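Local atomic coordinates of ferric enterobactin receptor PIRA (Pseudomonas aeruginosa, PDB entry 5FP2), a protein that serves as a TonB-dependent outer-membrane receptor for siderophores, probably importing ferric enterobactin and admitting siderophore-drug conjugates. Residues R87-E92 and N536-I542. Sequence-based numbering, arbitrary orientation.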
loop_
_atom_site.group_PDB
_atom_site.type_symbol
_atom_site.label_atom_id
_atom_site.label_comp_id
_atom_site.label_asym_id
_atom_site.label_seq_id
_atom_site.Cartn_x
_atom_site.Cartn_y
_atom_site.Cartn_z
ATOM N N ARG A 87 8.226 6.978 6.184
ATOM C CA ARG A 87 8.827 7.499 7.399
ATOM C C ARG A 87 10.341 7.263 7.360
ATOM O O ARG A 87 10.970 6.964 8.379
ATOM C CB ARG A 87 8.164 6.823 8.614
ATOM C CG ARG A 87 6.810 7.416 9.021
ATOM C CD ARG A 87 6.521 7.311 10.531
ATOM N NE ARG A 87 5.248 7.928 10.948
ATOM C CZ ARG A 87 4.633 7.646 12.093
ATOM N NH1 ARG A 87 5.233 6.875 12.998
ATOM N NH2 ARG A 87 3.418 8.121 12.329
ATOM N N GLY A 88 10.910 7.346 6.161
ATOM C CA GLY A 88 12.363 7.324 5.990
ATOM C C GLY A 88 12.982 5.937 5.992
ATOM O O GLY A 88 14.194 5.785 5.864
ATOM N N MET A 89 12.157 4.914 6.140
ATOM C CA MET A 89 12.654 3.616 6.569
ATOM C C MET A 89 13.156 2.784 5.386
ATOM O O MET A 89 13.752 1.717 5.569
ATOM C CB MET A 89 11.547 2.863 7.311
ATOM C CG MET A 89 11.329 3.356 8.733
ATOM S SD MET A 89 12.871 3.274 9.656
ATOM C CE MET A 89 13.023 1.510 9.939
ATOM N N GLY A 90 12.881 3.259 4.172
ATOM C CA GLY A 90 13.214 2.522 2.958
ATOM C C GLY A 90 12.040 1.702 2.446
ATOM O O GLY A 90 11.070 1.471 3.191
ATOM N N PRO A 91 12.106 1.299 1.154
ATOM C CA PRO A 91 11.066 0.546 0.472
ATOM C C PRO A 91 10.918 -0.830 1.084
ATOM O O PRO A 91 9.801 -1.292 1.315
ATOM C CB PRO A 91 11.577 0.438 -0.972
ATOM C CG PRO A 91 12.646 1.454 -1.110
ATOM C CD PRO A 91 13.229 1.616 0.255
ATOM N N GLU A 92 12.051 -1.469 1.366
ATOM C CA GLU A 92 12.060 -2.866 1.794
ATOM C C GLU A 92 11.309 -3.022 3.110
ATOM O O GLU A 92 11.195 -4.121 3.637
ATOM C CB GLU A 92 13.500 -3.387 1.919
ATOM C CG GLU A 92 14.326 -2.749 3.038
ATOM C CD GLU A 92 15.052 -1.481 2.613
ATOM O OE1 GLU A 92 14.681 -0.911 1.560
ATOM O OE2 GLU A 92 15.995 -1.060 3.333
ATOM N N ASN A 536 11.914 6.992 14.775
ATOM C CA ASN A 536 12.275 5.578 14.686
ATOM C C ASN A 536 13.782 5.418 14.905
ATOM O O ASN A 536 14.575 6.190 14.354
ATOM C CB ASN A 536 11.887 4.994 13.325
ATOM C CG ASN A 536 10.406 5.162 13.001
ATOM O OD1 ASN A 536 9.560 5.339 13.889
ATOM N ND2 ASN A 536 10.078 5.010 11.717
ATOM N N ASP A 537 14.166 4.469 15.763
ATOM C CA ASP A 537 15.575 4.213 16.073
ATOM C C ASP A 537 15.933 2.802 15.614
ATOM O O ASP A 537 15.541 1.832 16.260
ATOM C CB ASP A 537 15.818 4.287 17.582
ATOM C CG ASP A 537 15.530 5.661 18.174
ATOM O OD1 ASP A 537 14.328 5.988 18.336
ATOM O OD2 ASP A 537 16.499 6.319 18.635
ATOM N N TYR A 538 16.707 2.672 14.540
ATOM C CA TYR A 538 16.881 1.365 13.915
ATOM C C TYR A 538 18.337 0.925 13.759
ATOM O O TYR A 538 19.243 1.743 13.626
ATOM C CB TYR A 538 16.154 1.321 12.571
ATOM C CG TYR A 538 16.662 2.316 11.555
ATOM C CD1 TYR A 538 16.154 3.604 11.520
ATOM C CD2 TYR A 538 17.621 1.961 10.615
ATOM C CE1 TYR A 538 16.586 4.513 10.578
ATOM C CE2 TYR A 538 18.023 2.844 9.633
ATOM C CZ TYR A 538 17.504 4.116 9.618
ATOM O OH TYR A 538 17.997 5.041 8.725
ATOM N N LYS A 539 18.538 -0.389 13.757
ATOM C CA LYS A 539 19.875 -0.979 13.696
ATOM C C LYS A 539 20.185 -1.550 12.295
ATOM O O LYS A 539 20.539 -0.807 11.377
ATOM C CB LYS A 539 20.005 -2.080 14.752
ATOM C CG LYS A 539 20.232 -1.562 16.152
ATOM C CD LYS A 539 20.100 -2.635 17.219
ATOM C CE LYS A 539 20.287 -1.975 18.590
ATOM N NZ LYS A 539 19.828 -2.785 19.753
ATOM N N ASN A 540 20.195 -2.866 12.157
ATOM C CA ASN A 540 21.041 -3.464 11.143
ATOM C C ASN A 540 20.337 -3.440 9.796
ATOM O O ASN A 540 20.003 -4.489 9.220
ATOM C CB ASN A 540 21.420 -4.894 11.519
ATOM C CG ASN A 540 21.989 -5.003 12.920
ATOM O OD1 ASN A 540 23.208 -5.016 13.104
ATOM N ND2 ASN A 540 21.114 -5.192 13.901
ATOM N N LYS A 541 20.024 -2.239 9.332
ATOM C CA LYS A 541 19.547 -2.081 7.970
ATOM C C LYS A 541 20.462 -2.880 7.045
ATOM O O LYS A 541 21.682 -2.880 7.206
ATOM C CB LYS A 541 19.540 -0.600 7.578
ATOM C CG LYS A 541 19.441 -0.376 6.081
ATOM C CD LYS A 541 18.713 0.898 5.725
ATOM C CE LYS A 541 17.239 0.787 6.086
ATOM N NZ LYS A 541 16.493 1.995 5.637
ATOM N N ILE A 542 19.865 -3.611 6.116
ATOM C CA ILE A 542 20.646 -4.399 5.171
ATOM C C ILE A 542 20.907 -3.538 3.948
ATOM O O ILE A 542 20.033 -2.800 3.498
ATOM C CB ILE A 542 19.971 -5.755 4.851
ATOM C CG1 ILE A 542 20.101 -6.648 6.079
ATOM C CG2 ILE A 542 20.643 -6.461 3.682
ATOM C CD1 ILE A 542 19.273 -7.899 6.018
#
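The Y538 ring meets the thioether of M89 obliquely, SD lying 4.3 Å from the ring centroid, with the CD1–CE1 side nearest the sulfur; E511 and S513 of strand 511-524 and A567 and V569 of strand 567-581 also touch Y538. This Met-aromatic contact joins plug to barrel in a TonB-dependent receptor: residues 87-92 form a plug loop inside the 22-stranded barrel, and residues 536-542 finish strand 527-538 and run into the loop beyond. The M89 chain bends at chi2 and chi3 (-56° and -74°), which sets SD and CE beside the ring, M89 CE 4.1 Å from Y538 CG, while CG of M89 packs against the side chain of N536. R87 CB is turned toward the barrel segment, near the N536 side chain, but its guanidinium forms salt bridges with E517 and E573 of the barrel, charge pairs that tie plug to barrel. Further along, K541, from the loop after strand 527-538, crosses the E92 side chain at about a right angle. Its ammonium forms a long salt bridge, 3.9 Å from NZ to E92 OE2. The shorter polar link ends on the M89 carbonyl, which also accepts from N93: K541 NZ donates to M89 O at 2.8 Å, from 66° above the carbonyl plane.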